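Local coordinates for protein acyl-coenzyme A oxidase acox-1.2 (Caenorhabditis elegans, PDB 5K3J) that catalyses the first, FAD-dependent desaturation step of peroxisomal beta-oxidation that shortens ascaroside pheromones carrying a five-carbon omega side chain, and binds ATP, at residues A[444-449]-A[524-529]; A[448-453]-A[493-498]; A[438-443]-A[518-523]. All coordinates share one frame; numbering follows the deposited sequence.

Interaction 1. Residues A[444-449]-A[524-529]; sequences RYLVKS and TRASRL. With ATP (adenosine-5'-triphosphate), chain D.
Leu446 reaches from helix 435-450 to the backbone of helix 520-543, its CD1 methyl lying 3.8 Å from Ala526 O and 3.8 Å from Ser527 N. CG stands anti to the carbonyl carbon (chi1 -71°) and CD1 continues the line from CA through CB and CG (chi2 -173°), which carries CD1, and not CD2, to the opposite backbone. The packed part of the contact is small, 92 Å² over both sides, and consists of this buried methyl over the Ala526-Ser527 peptide link. CD1 is also 4.1 Å from Ala526 CB and 4.2 Å from Ser527 OG. That hydroxyl has its polar partner in Leu439 O, about two turns before Leu446 on helix 435-450.

By contrast, the other flank of segment 524-529 is polar and faces the bound ATP. Arg528, bent at chi3, hydrogen-bonds from NH1 to ATP O1G (2.8 Å, N-H...O angle 137°); Thr524 O lies over one face of its guanidinium and ATP O3A over the other. Arg525 brings NH1 to 3.1 Å from ATP O2G, which lies in the guanidinium plane at its edge. Two guanidinium groups thus meet the phosphate chain, whose negative charge probably favours their gathering there.

The ATP is shared across the dimer, being bonded also to Gln402 and His340 of the second subunit, whose Tyr591 takes a hydrogen bond from Arg525. Helix 481-507 packs on Val447 and Ala526, while helix 379-405 lies against Tyr445 and Arg528.

Interaction 2. Residues A[448-453]-A[493-498]; sequences KSVELI and RQAWKA
Helix 435-450 runs out where it meets helix 481-507, and the backbones come closest at Val450 and Trp496, whose CA atoms are 6.7 Å apart. Val450 sets its two methyls against different targets. CG1, anti to the backbone N (chi1 170°), sits over a face of the Trp496 indole in a CH-pi contact, 3.6 Å from the centroid of the six-membered ring and only 6° from its normal. CG2 takes the other direction, anti to the carbonyl carbon, and makes a looser contact with Ala495 CB at 4.4 Å.

Beyond Val450 the chain leaves helical geometry at Glu451, the centre of an inverse gamma turn. This kink follows the last helical residue and brings Ile453 to the same indole. Ile453 meets the benzo part of the ring at an oblique angle, its CD1 lying 3.9 Å from Trp496 CZ2 and its CB 4.0 Å from Trp496 CH2. The large ring thereby spans both the last helical turn and the loop that follows. Without the indole, as with an alanine here, Val450 CG1 and the Ile453 side chain would probably lose their shared apolar surface, and a gap would be likely to open between the helix end and helix 481-507.

The contact is partly buried, with Trp496 and Ile453 themselves partly exposed. Thr499, a turn further along helix 481-507, also touches Val450. On another side of that helix Lys497 forms a salt bridge with Asp584 of the second subunit, and Gln494 packs on Arg587 of that subunit.

Interaction 3. Residues A[438-443]-A[518-523]; sequences MLLQLA and KSAVEL. With 6QA (~{S}-[2-[3-[[(2~{R})-4-[[[(2~{R},3~{S},4~{R},5~{R})-5-(6-aminopurin-9-yl)-4-oxidanyl-3-phosphonooxy-oxolan-2-yl]methoxy-oxidanyl-phosphoryl]oxy-oxidanyl-phosphoryl]oxy-3,3-dimethyl-2-oxidanyl-butanoyl]amino]propanoylamino]ethyl] 5-[(2~{R},3~{R},5~{R},6~{S})-6-methyl-3,5-bis(oxidanyl)oxan-2-yl]oxypentanethioate), chain E.
Ala443 and Leu523 bring their helices unusually near, with CA atoms 5.5 Å apart, and at this point Ala443 CB meets the backbone oxygen and CB of Leu523. Ala443 CB lies 3.5 Å from Leu523 O and 3.7 Å from Leu523 CB, the alanine being small enough for the two backbones to approach. Leu440, about one turn earlier, fills in beside this point. Its CD2 methyl sits 3.6 Å from Ala520 O and 4.2 Å from Ala520 CB, and it also reaches Leu523 CB. CG stands anti to the carbonyl carbon (chi1 -80°), which carries this branch toward the start of helix 520-543.

The pair belongs to the all-helical C-terminal part of the acyl-CoA oxidase fold, where helix 435-450 has helix 520-543 on one flank and the CoA thioester substrate on another. On the substrate flank Gln441, bent at chi2, lies along the geminal dimethyl group of the pantetheine arm, its CG 3.7 Å from 6QA C23. The amide oxygen of Gln441 is bonded to His382, a link that would limit rotation of the amide. Met438 swings its CE methyl to 3.7 Å from 6QA N17.

Trp516 of helix 512-518 touches Leu440, Ala443 and Leu523. Leu440 additionally touches the FAD and Leu439 the ATP, while Gln336 of the second subunit hydrogen-bonds to Val521 N and Lys518 O.

All three contacts use helix 435-450. Interactions 1 and 3 join successive parts of it to helix 520-543 and are fully buried; packing of Thr524 on Leu440 makes them continuous. Interaction 2 lies at the end of the same helix, is only partly buried and engages helix 481-507 instead. Its Gln494 nevertheless makes a probable hydrogen bond with Glu522 of interaction 3 and packs on Ala526 of interaction 1. The chemistry follows position: methyls against backbone in the interior, an aromatic face near the surface. Interactions 1 and 3 each border both ligands: the arginines of 524-529 and Leu439 meet ATP, while Arg444, Met438 and Gln441 meet the substrate.

Interaction 1. Residues A[444-449]-A[524-529]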
loop_
_atom_site.group_PDB
_atom_site.type_symbol
_atom_site.label_atom_id
_atom_site.label_comp_id
_atom_site.label_asym_id
_atom_site.label_seq_id
_atom_site.Cartn_x
_atom_site.Cartn_y
_atom_site.Cartn_z
ATOM N N ARG A 444 -23.049 -14.860 3.963
ATOM C CA ARG A 444 -23.844 -16.061 4.193
ATOM C C ARG A 444 -24.755 -15.879 5.400
ATOM O O ARG A 444 -25.877 -16.382 5.429
ATOM C CB ARG A 444 -22.941 -17.278 4.387
ATOM C CG ARG A 444 -22.296 -17.766 3.107
ATOM C CD ARG A 444 -22.331 -19.278 3.019
ATOM N NE ARG A 444 -22.070 -19.767 1.668
ATOM C CZ ARG A 444 -22.852 -20.629 1.026
ATOM N NH1 ARG A 444 -22.539 -21.027 -0.200
ATOM N NH2 ARG A 444 -23.946 -21.097 1.613
ATOM N N TYR A 445 -24.259 -15.154 6.396
ATOM C CA TYR A 445 -25.030 -14.856 7.595
ATOM C C TYR A 445 -26.069 -13.787 7.300
ATOM O O TYR A 445 -27.043 -13.637 8.034
ATOM C CB TYR A 445 -24.088 -14.422 8.719
ATOM C CG TYR A 445 -24.709 -13.660 9.877
ATOM C CD1 TYR A 445 -25.267 -14.326 10.965
ATOM C CD2 TYR A 445 -24.689 -12.270 9.903
ATOM C CE1 TYR A 445 -25.814 -13.623 12.031
ATOM C CE2 TYR A 445 -25.233 -11.564 10.960
ATOM C CZ TYR A 445 -25.793 -12.243 12.022
ATOM O OH TYR A 445 -26.334 -11.539 13.075
ATOM N N LEU A 446 -25.855 -13.054 6.212
ATOM C CA LEU A 446 -26.796 -12.033 5.771
ATOM C C LEU A 446 -27.908 -12.652 4.931
ATOM O O LEU A 446 -29.064 -12.236 5.022
ATOM C CB LEU A 446 -26.077 -10.938 4.980
ATOM C CG LEU A 446 -25.168 -10.011 5.788
ATOM C CD1 LEU A 446 -24.660 -8.862 4.923
ATOM C CD2 LEU A 446 -25.888 -9.490 7.027
ATOM N N VAL A 447 -27.557 -13.643 4.115
ATOM C CA VAL A 447 -28.551 -14.385 3.351
ATOM C C VAL A 447 -29.479 -15.117 4.298
ATOM O O VAL A 447 -30.693 -14.968 4.221
ATOM C CB VAL A 447 -27.904 -15.397 2.386
ATOM C CG1 VAL A 447 -28.961 -16.340 1.819
ATOM C CG2 VAL A 447 -27.169 -14.673 1.272
ATOM N N LYS A 448 -28.893 -15.888 5.207
ATOM C CA LYS A 448 -29.669 -16.668 6.162
ATOM C C LYS A 448 -30.508 -15.766 7.064
ATOM O O LYS A 448 -31.590 -16.153 7.496
ATOM C CB LYS A 448 -28.741 -17.561 6.999
ATOM C CG LYS A 448 -28.063 -16.882 8.188
ATOM C CD LYS A 448 -28.813 -17.180 9.483
ATOM C CE LYS A 448 -28.201 -16.483 10.687
ATOM N NZ LYS A 448 -29.032 -16.712 11.904
ATOM N N SER A 449 -30.005 -14.568 7.352
ATOM C CA SER A 449 -30.753 -13.615 8.163
ATOM C C SER A 449 -31.946 -13.103 7.368
ATOM O O SER A 449 -33.063 -13.045 7.883
ATOM C CB SER A 449 -29.865 -12.456 8.620
ATOM O OG SER A 449 -29.155 -12.784 9.806
ATOM N N THR A 524 -20.685 -9.167 -1.284
ATOM C CA THR A 524 -19.617 -8.507 -0.543
ATOM C C THR A 524 -19.919 -7.023 -0.364
ATOM O O THR A 524 -19.475 -6.406 0.601
ATOM C CB THR A 524 -18.250 -8.655 -1.233
ATOM O OG1 THR A 524 -18.324 -8.124 -2.562
ATOM C CG2 THR A 524 -17.832 -10.115 -1.295
ATOM N N ARG A 525 -20.668 -6.452 -1.302
ATOM C CA ARG A 525 -21.114 -5.073 -1.165
ATOM C C ARG A 525 -22.070 -4.985 0.013
ATOM O O ARG A 525 -22.072 -4.008 0.762
ATOM C CB ARG A 525 -21.796 -4.581 -2.440
ATOM C CG ARG A 525 -20.945 -4.701 -3.691
ATOM C CD ARG A 525 -21.711 -4.229 -4.916
ATOM N NE ARG A 525 -20.981 -4.475 -6.158
ATOM C CZ ARG A 525 -20.031 -3.680 -6.638
ATOM N NH1 ARG A 525 -19.682 -2.583 -5.980
ATOM N NH2 ARG A 525 -19.424 -3.985 -7.778
ATOM N N ALA A 526 -22.879 -6.029 0.168
ATOM C CA ALA A 526 -23.819 -6.133 1.276
ATOM C C ALA A 526 -23.088 -6.209 2.609
ATOM O O ALA A 526 -23.429 -5.494 3.555
ATOM C CB ALA A 526 -24.717 -7.348 1.096
ATOM N N SER A 527 -22.089 -7.084 2.680
ATOM C CA SER A 527 -21.300 -7.256 3.893
ATOM C C SER A 527 -20.671 -5.942 4.343
ATOM O O SER A 527 -20.841 -5.535 5.490
ATOM C CB SER A 527 -20.212 -8.312 3.679
ATOM O OG SER A 527 -20.769 -9.613 3.588
ATOM N N ARG A 528 -19.956 -5.283 3.432
ATOM C CA ARG A 528 -19.304 -4.007 3.724
ATOM C C ARG A 528 -20.271 -2.974 4.296
ATOM O O ARG A 528 -19.963 -2.307 5.283
ATOM C CB ARG A 528 -18.636 -3.446 2.464
ATOM C CG ARG A 528 -17.237 -3.981 2.210
ATOM C CD ARG A 528 -16.550 -3.250 1.062
ATOM N NE ARG A 528 -16.671 -3.967 -0.206
ATOM C CZ ARG A 528 -17.602 -3.719 -1.120
ATOM N NH1 ARG A 528 -18.501 -2.768 -0.912
ATOM N NH2 ARG A 528 -17.634 -4.422 -2.245
ATOM N N LEU A 529 -21.437 -2.846 3.675
ATOM C CA LEU A 529 -22.455 -1.916 4.150
ATOM C C LEU A 529 -22.891 -2.243 5.580
ATOM O O LEU A 529 -23.021 -1.346 6.413
ATOM C CB LEU A 529 -23.664 -1.921 3.210
ATOM C CG LEU A 529 -23.431 -1.252 1.853
ATOM C CD1 LEU A 529 -24.626 -1.444 0.934
ATOM C CD2 LEU A 529 -23.135 0.224 2.048
HETATM P PG ATP D . -18.671 -0.192 -3.029
HETATM O O1G ATP D . -19.875 -1.010 -2.629
HETATM O O2G ATP D . -18.481 -0.066 -4.523
HETATM O O3G ATP D . -18.515 1.101 -2.265
HETATM P PB ATP D . -15.921 -0.735 -2.989
HETATM O O1B ATP D . -15.133 -0.338 -1.761
HETATM O O2B ATP D . -15.965 0.187 -4.185
HETATM O O3B ATP D . -17.426 -1.094 -2.539
HETATM P PA ATP D . -15.773 -2.726 -4.923
HETATM O O1A ATP D . -16.575 -4.000 -4.778
HETATM O O2A ATP D . -16.332 -1.570 -5.719
HETATM O O3A ATP D . -15.404 -2.185 -3.453
HETATM O "O5'" ATP D . -14.324 -3.094 -5.512
HETATM C "C5'" ATP D . -13.302 -2.101 -5.593
HETATM C "C4'" ATP D . -11.996 -2.785 -5.230
HETATM O "O4'" ATP D . -11.750 -2.701 -3.822
HETATM C "C3'" ATP D . -12.077 -4.256 -5.601
HETATM O "O3'" ATP D . -10.990 -4.594 -6.464
HETATM C "C2'" ATP D . -11.967 -5.003 -4.290
HETATM O "O2'" ATP D . -11.124 -6.151 -4.406
HETATM C "C1'" ATP D . -11.382 -3.988 -3.319
HETATM N N9 ATP D . -11.905 -4.172 -1.942
HETATM C C8 ATP D . -13.107 -3.764 -1.500
HETATM N N7 ATP D . -13.287 -4.076 -0.192
HETATM C C5 ATP D . -12.173 -4.699 0.228
HETATM C C6 ATP D . -11.699 -5.295 1.500
HETATM N N6 ATP D . -12.470 -5.284 2.616
HETATM N N1 ATP D . -10.464 -5.844 1.505
HETATM C C2 ATP D . -9.687 -5.861 0.405
HETATM N N3 ATP D . -10.054 -5.343 -0.779
HETATM C C4 ATP D . -11.264 -4.758 -0.928
#

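Interaction 2. Residues A[448-453]-A[493-498]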
loop_
_atom_site.group_PDB
_atom_site.type_symbol
_atom_site.label_atom_id
_atom_site.label_comp_id
_atom_site.label_asym_id
_atom_site.label_seq_id
_atom_site.Cartn_x
_atom_site.Cartn_y
_atom_site.Cartn_z
ATOM N N LYS A 448 -28.893 -15.888 5.207
ATOM C CA LYS A 448 -29.669 -16.668 6.162
ATOM C C LYS A 448 -30.508 -15.766 7.064
ATOM O O LYS A 448 -31.590 -16.153 7.496
ATOM C CB LYS A 448 -28.741 -17.561 6.999
ATOM C CG LYS A 448 -28.063 -16.882 8.188
ATOM C CD LYS A 448 -28.813 -17.180 9.483
ATOM C CE LYS A 448 -28.201 -16.483 10.687
ATOM N NZ LYS A 448 -29.032 -16.712 11.904
ATOM N N SER A 449 -30.005 -14.568 7.352
ATOM C CA SER A 449 -30.753 -13.615 8.163
ATOM C C SER A 449 -31.946 -13.103 7.368
ATOM O O SER A 449 -33.063 -13.045 7.883
ATOM C CB SER A 449 -29.865 -12.456 8.620
ATOM O OG SER A 449 -29.155 -12.784 9.806
ATOM N N VAL A 450 -31.706 -12.733 6.112
ATOM C CA VAL A 450 -32.792 -12.410 5.196
ATOM C C VAL A 450 -33.656 -13.645 4.975
ATOM O O VAL A 450 -34.875 -13.592 5.129
ATOM C CB VAL A 450 -32.274 -11.897 3.841
ATOM C CG1 VAL A 450 -33.417 -11.796 2.841
ATOM C CG2 VAL A 450 -31.602 -10.554 4.014
ATOM N N GLU A 451 -33.014 -14.762 4.633
ATOM C CA GLU A 451 -33.717 -16.034 4.467
ATOM C C GLU A 451 -34.290 -16.512 5.793
ATOM O O GLU A 451 -33.900 -17.563 6.300
ATOM C CB GLU A 451 -32.796 -17.115 3.899
ATOM C CG GLU A 451 -32.666 -17.108 2.383
ATOM C CD GLU A 451 -32.239 -18.459 1.844
ATOM O OE1 GLU A 451 -31.559 -19.200 2.584
ATOM O OE2 GLU A 451 -32.587 -18.788 0.690
ATOM N N LEU A 452 -35.214 -15.732 6.340
ATOM C CA LEU A 452 -35.871 -16.034 7.603
ATOM C C LEU A 452 -37.087 -15.135 7.761
ATOM O O LEU A 452 -37.715 -15.119 8.817
ATOM C CB LEU A 452 -34.920 -15.828 8.788
ATOM C CG LEU A 452 -34.104 -16.997 9.346
ATOM C CD1 LEU A 452 -33.446 -16.604 10.662
ATOM C CD2 LEU A 452 -34.964 -18.234 9.521
ATOM N N ILE A 453 -37.410 -14.386 6.709
ATOM C CA ILE A 453 -38.395 -13.312 6.803
ATOM C C ILE A 453 -39.554 -13.522 5.820
ATOM O O ILE A 453 -40.636 -12.954 5.989
ATOM C CB ILE A 453 -37.722 -11.938 6.572
ATOM C CG1 ILE A 453 -36.462 -11.829 7.435
ATOM C CG2 ILE A 453 -38.675 -10.792 6.889
ATOM C CD1 ILE A 453 -35.858 -10.451 7.488
ATOM N N ARG A 493 -31.235 -2.538 2.042
ATOM C CA ARG A 493 -31.478 -2.474 0.604
ATOM C C ARG A 493 -30.644 -3.515 -0.132
ATOM O O ARG A 493 -31.181 -4.444 -0.735
ATOM C CB ARG A 493 -31.153 -1.074 0.075
ATOM C CG ARG A 493 -32.147 -0.500 -0.927
ATOM C CD ARG A 493 -32.079 -1.192 -2.280
ATOM N NE ARG A 493 -33.113 -2.213 -2.418
ATOM C CZ ARG A 493 -33.528 -2.704 -3.581
ATOM N NH1 ARG A 493 -34.474 -3.633 -3.610
ATOM N NH2 ARG A 493 -33.002 -2.263 -4.717
ATOM N N GLN A 494 -29.327 -3.351 -0.062
ATOM C CA GLN A 494 -28.388 -4.230 -0.750
ATOM C C GLN A 494 -28.504 -5.674 -0.280
ATOM O O GLN A 494 -28.415 -6.597 -1.089
ATOM C CB GLN A 494 -26.957 -3.732 -0.544
ATOM C CG GLN A 494 -25.888 -4.552 -1.251
ATOM C CD GLN A 494 -25.955 -4.425 -2.756
ATOM O OE1 GLN A 494 -26.345 -3.384 -3.286
ATOM N NE2 GLN A 494 -25.578 -5.488 -3.457
ATOM N N ALA A 495 -28.689 -5.859 1.026
ATOM C CA ALA A 495 -28.800 -7.190 1.623
ATOM C C ALA A 495 -29.871 -8.028 0.929
ATOM O O ALA A 495 -29.608 -9.147 0.490
ATOM C CB ALA A 495 -29.098 -7.080 3.113
ATOM N N TRP A 496 -31.077 -7.476 0.838
ATOM C CA TRP A 496 -32.162 -8.106 0.098
ATOM C C TRP A 496 -31.839 -8.180 -1.389
ATOM O O TRP A 496 -32.028 -9.215 -2.029
ATOM C CB TRP A 496 -33.468 -7.338 0.306
ATOM C CG TRP A 496 -34.143 -7.631 1.601
ATOM C CD1 TRP A 496 -33.946 -6.995 2.792
ATOM C CD2 TRP A 496 -35.137 -8.633 1.839
ATOM N NE1 TRP A 496 -34.754 -7.541 3.758
ATOM C CE2 TRP A 496 -35.495 -8.549 3.199
ATOM C CE3 TRP A 496 -35.759 -9.594 1.036
ATOM C CZ2 TRP A 496 -36.447 -9.389 3.773
ATOM C CZ3 TRP A 496 -36.702 -10.426 1.607
ATOM C CH2 TRP A 496 -37.038 -10.318 2.963
ATOM N N LYS A 497 -31.346 -7.068 -1.922
ATOM C CA LYS A 497 -31.039 -6.936 -3.342
ATOM C C LYS A 497 -30.065 -8.009 -3.817
ATOM O O LYS A 497 -30.196 -8.528 -4.924
ATOM C CB LYS A 497 -30.467 -5.544 -3.626
ATOM C CG LYS A 497 -30.562 -5.080 -5.074
ATOM C CD LYS A 497 -29.271 -5.313 -5.836
ATOM C CE LYS A 497 -29.353 -4.692 -7.218
ATOM N NZ LYS A 497 -29.550 -3.215 -7.167
ATOM N N ALA A 498 -29.091 -8.340 -2.974
ATOM C CA ALA A 498 -28.097 -9.346 -3.328
ATOM C C ALA A 498 -28.627 -10.757 -3.086
ATOM O O ALA A 498 -28.359 -11.672 -3.867
ATOM C CB ALA A 498 -26.809 -9.119 -2.548
#

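Interaction 3. Residues A[438-443]-A[518-523]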
loop_
_atom_site.group_PDB
_atom_site.type_symbol
_atom_site.label_atom_id
_atom_site.label_comp_id
_atom_site.label_asym_id
_atom_site.label_seq_id
_atom_site.Cartn_x
_atom_site.Cartn_y
_atom_site.Cartn_z
ATOM N N MET A 438 -13.663 -13.623 3.774
ATOM C CA MET A 438 -14.283 -13.263 5.046
ATOM C C MET A 438 -15.520 -12.394 4.840
ATOM O O MET A 438 -16.494 -12.506 5.585
ATOM C CB MET A 438 -13.283 -12.539 5.952
ATOM C CG MET A 438 -12.215 -13.436 6.558
ATOM S SD MET A 438 -12.901 -14.860 7.425
ATOM C CE MET A 438 -12.338 -16.186 6.362
ATOM N N LEU A 439 -15.470 -11.525 3.833
ATOM C CA LEU A 439 -16.623 -10.710 3.463
ATOM C C LEU A 439 -17.740 -11.612 2.956
ATOM O O LEU A 439 -18.922 -11.327 3.147
ATOM C CB LEU A 439 -16.247 -9.677 2.398
ATOM C CG LEU A 439 -15.584 -8.373 2.851
ATOM C CD1 LEU A 439 -15.201 -7.524 1.651
ATOM C CD2 LEU A 439 -16.515 -7.604 3.771
ATOM N N LEU A 440 -17.346 -12.704 2.311
ATOM C CA LEU A 440 -18.289 -13.685 1.792
ATOM C C LEU A 440 -18.871 -14.548 2.902
ATOM O O LEU A 440 -19.968 -15.086 2.767
ATOM C CB LEU A 440 -17.614 -14.568 0.741
ATOM C CG LEU A 440 -17.509 -13.929 -0.644
ATOM C CD1 LEU A 440 -16.667 -14.782 -1.581
ATOM C CD2 LEU A 440 -18.905 -13.713 -1.209
ATOM N N GLN A 441 -18.128 -14.680 3.994
ATOM C CA GLN A 441 -18.587 -15.444 5.149
ATOM C C GLN A 441 -19.723 -14.724 5.863
ATOM O O GLN A 441 -20.691 -15.349 6.294
ATOM C CB GLN A 441 -17.430 -15.699 6.115
ATOM C CG GLN A 441 -16.730 -17.028 5.909
ATOM C CD GLN A 441 -17.512 -18.189 6.485
ATOM O OE1 GLN A 441 -17.370 -18.524 7.660
ATOM N NE2 GLN A 441 -18.334 -18.820 5.656
ATOM N N LEU A 442 -19.595 -13.407 5.987
ATOM C CA LEU A 442 -20.634 -12.588 6.599
ATOM C C LEU A 442 -21.858 -12.507 5.693
ATOM O O LEU A 442 -22.991 -12.398 6.164
ATOM C CB LEU A 442 -20.099 -11.186 6.898
ATOM C CG LEU A 442 -21.104 -10.072 7.209
ATOM C CD1 LEU A 442 -21.942 -10.411 8.429
ATOM C CD2 LEU A 442 -20.374 -8.769 7.416
ATOM N N ALA A 443 -21.614 -12.571 4.389
ATOM C CA ALA A 443 -22.679 -12.526 3.396
ATOM C C ALA A 443 -23.604 -13.732 3.528
ATOM O O ALA A 443 -24.796 -13.641 3.235
ATOM C CB ALA A 443 -22.092 -12.460 2.001
ATOM N N LYS A 518 -21.756 -16.404 -8.866
ATOM C CA LYS A 518 -22.141 -15.353 -9.802
ATOM C C LYS A 518 -22.678 -14.106 -9.108
ATOM O O LYS A 518 -22.731 -13.032 -9.703
ATOM C CB LYS A 518 -23.177 -15.887 -10.788
ATOM C CG LYS A 518 -22.592 -16.803 -11.843
ATOM C CD LYS A 518 -23.635 -17.180 -12.875
ATOM C CE LYS A 518 -22.989 -17.747 -14.126
ATOM N NZ LYS A 518 -23.992 -18.050 -15.184
ATOM N N SER A 519 -23.073 -14.247 -7.848
ATOM C CA SER A 519 -23.585 -13.111 -7.090
ATOM C C SER A 519 -22.578 -12.639 -6.048
ATOM O O SER A 519 -22.896 -11.797 -5.211
ATOM C CB SER A 519 -24.903 -13.477 -6.409
ATOM O OG SER A 519 -24.718 -14.545 -5.502
ATOM N N ALA A 520 -21.364 -13.179 -6.116
ATOM C CA ALA A 520 -20.371 -13.017 -5.053
ATOM C C ALA A 520 -19.975 -11.564 -4.788
ATOM O O ALA A 520 -19.665 -11.205 -3.652
ATOM C CB ALA A 520 -19.130 -13.843 -5.370
ATOM N N VAL A 521 -19.984 -10.730 -5.823
ATOM C CA VAL A 521 -19.585 -9.334 -5.661
ATOM C C VAL A 521 -20.666 -8.522 -4.948
ATOM O O VAL A 521 -20.365 -7.753 -4.036
ATOM C CB VAL A 521 -19.261 -8.670 -7.010
ATOM C CG1 VAL A 521 -18.857 -7.219 -6.798
ATOM C CG2 VAL A 521 -18.146 -9.421 -7.711
ATOM N N GLU A 522 -21.917 -8.698 -5.366
ATOM C CA GLU A 522 -23.048 -8.029 -4.725
ATOM C C GLU A 522 -23.113 -8.366 -3.243
ATOM O O GLU A 522 -23.375 -7.501 -2.406
ATOM C CB GLU A 522 -24.363 -8.419 -5.400
ATOM C CG GLU A 522 -24.540 -7.831 -6.786
ATOM C CD GLU A 522 -24.546 -6.317 -6.773
ATOM O OE1 GLU A 522 -25.189 -5.732 -5.875
ATOM O OE2 GLU A 522 -23.905 -5.713 -7.656
ATOM N N LEU A 523 -22.865 -9.634 -2.933
ATOM C CA LEU A 523 -22.894 -10.130 -1.564
ATOM C C LEU A 523 -21.831 -9.481 -0.690
ATOM O O LEU A 523 -22.039 -9.275 0.505
ATOM C CB LEU A 523 -22.715 -11.647 -1.560
ATOM C CG LEU A 523 -23.834 -12.451 -2.219
ATOM C CD1 LEU A 523 -23.361 -13.858 -2.503
ATOM C CD2 LEU A 523 -25.053 -12.467 -1.323
HETATM P P26 6QA E . -14.553 -24.580 6.397
HETATM P P29 6QA E . -17.356 -25.642 6.049
HETATM P P50 6QA E . -23.113 -21.632 5.939
HETATM O O01 6QA E . -2.032 -8.705 14.149
HETATM C C02 6QA E . -2.220 -10.005 14.749
HETATM C C03 6QA E . -1.311 -10.905 13.897
HETATM O O04 6QA E . -1.560 -12.218 14.109
HETATM C C05 6QA E . -2.676 -12.738 13.460
HETATM C C06 6QA E . -2.196 -13.894 12.539
HETATM C C07 6QA E . -3.334 -14.937 12.467
HETATM C C08 6QA E . -2.733 -16.295 12.108
HETATM C C09 6QA E . -3.327 -16.826 10.870
HETATM S S10 6QA E . -3.961 -18.573 11.036
HETATM C C11 6QA E . -5.677 -18.790 10.486
HETATM C C12 6QA E . -6.236 -17.689 9.633
HETATM N N13 6QA E . -6.816 -18.285 8.489
HETATM C C14 6QA E . -8.237 -18.192 8.225
HETATM C C15 6QA E . -8.845 -18.852 6.936
HETATM C C16 6QA E . -9.944 -19.865 7.400
HETATM N N17 6QA E . -11.177 -19.733 6.602
HETATM C C18 6QA E . -12.074 -20.895 6.532
HETATM C C19 6QA E . -13.360 -20.789 5.716
HETATM O O20 6QA E . -13.364 -19.569 5.011
HETATM C C21 6QA E . -14.621 -20.860 6.624
HETATM C C22 6QA E . -15.820 -20.897 5.578
HETATM C C23 6QA E . -14.640 -19.617 7.574
HETATM C C24 6QA E . -14.733 -22.102 7.503
HETATM O O25 6QA E . -15.377 -23.196 6.818
HETATM O O27 6QA E . -13.421 -24.321 5.391
HETATM O O28 6QA E . -15.723 -25.621 5.720
HETATM O O30 6QA E . -17.637 -26.921 6.846
HETATM O O31 6QA E . -17.774 -24.241 6.879
HETATM C C32 6QA E . -18.751 -23.384 6.422
HETATM C C33 6QA E . -20.037 -23.621 7.319
HETATM O O34 6QA E . -19.718 -23.741 8.550
HETATM C C35 6QA E . -20.309 -22.484 9.397
HETATM N N36 6QA E . -19.202 -21.849 10.129
HETATM C C37 6QA E . -17.991 -21.572 9.637
HETATM N N38 6QA E . -17.214 -21.007 10.561
HETATM C C39 6QA E . -17.942 -20.913 11.711
HETATM C C40 6QA E . -19.202 -21.453 11.447
HETATM N N41 6QA E . -20.131 -21.486 12.440
HETATM C C42 6QA E . -19.835 -21.002 13.646
HETATM N N43 6QA E . -18.628 -20.477 13.940
HETATM C C44 6QA E . -17.668 -20.416 13.017
HETATM N N45 6QA E . -16.354 -19.846 13.337
HETATM C C46 6QA E . -20.887 -21.676 8.563
HETATM O O47 6QA E . -22.289 -21.380 9.007
HETATM C C48 6QA E . -20.926 -22.370 7.204
HETATM O O49 6QA E . -22.219 -22.735 6.849
HETATM O O51 6QA E . -23.397 -22.232 4.594
HETATM O O52 6QA E . -22.320 -20.325 5.775
HETATM O O53 6QA E . -24.391 -21.307 6.662
HETATM O O54 6QA E . -18.121 -25.680 4.750
HETATM O O55 6QA E . -13.976 -25.236 7.637
HETATM O O56 6QA E . -11.785 -21.910 7.094
HETATM O O57 6QA E . -8.970 -17.628 8.968
HETATM O O58 6QA E . -3.329 -16.109 9.877
HETATM O O59 6QA E . 0.091 -10.674 14.203
HETATM C C60 6QA E . 0.387 -10.860 15.592
HETATM C C61 6QA E . 1.884 -10.663 15.662
HETATM C C62 6QA E . -0.446 -9.887 16.468
HETATM C C63 6QA E . -1.885 -9.985 16.187
HETATM O O64 6QA E . -0.232 -10.217 17.885
#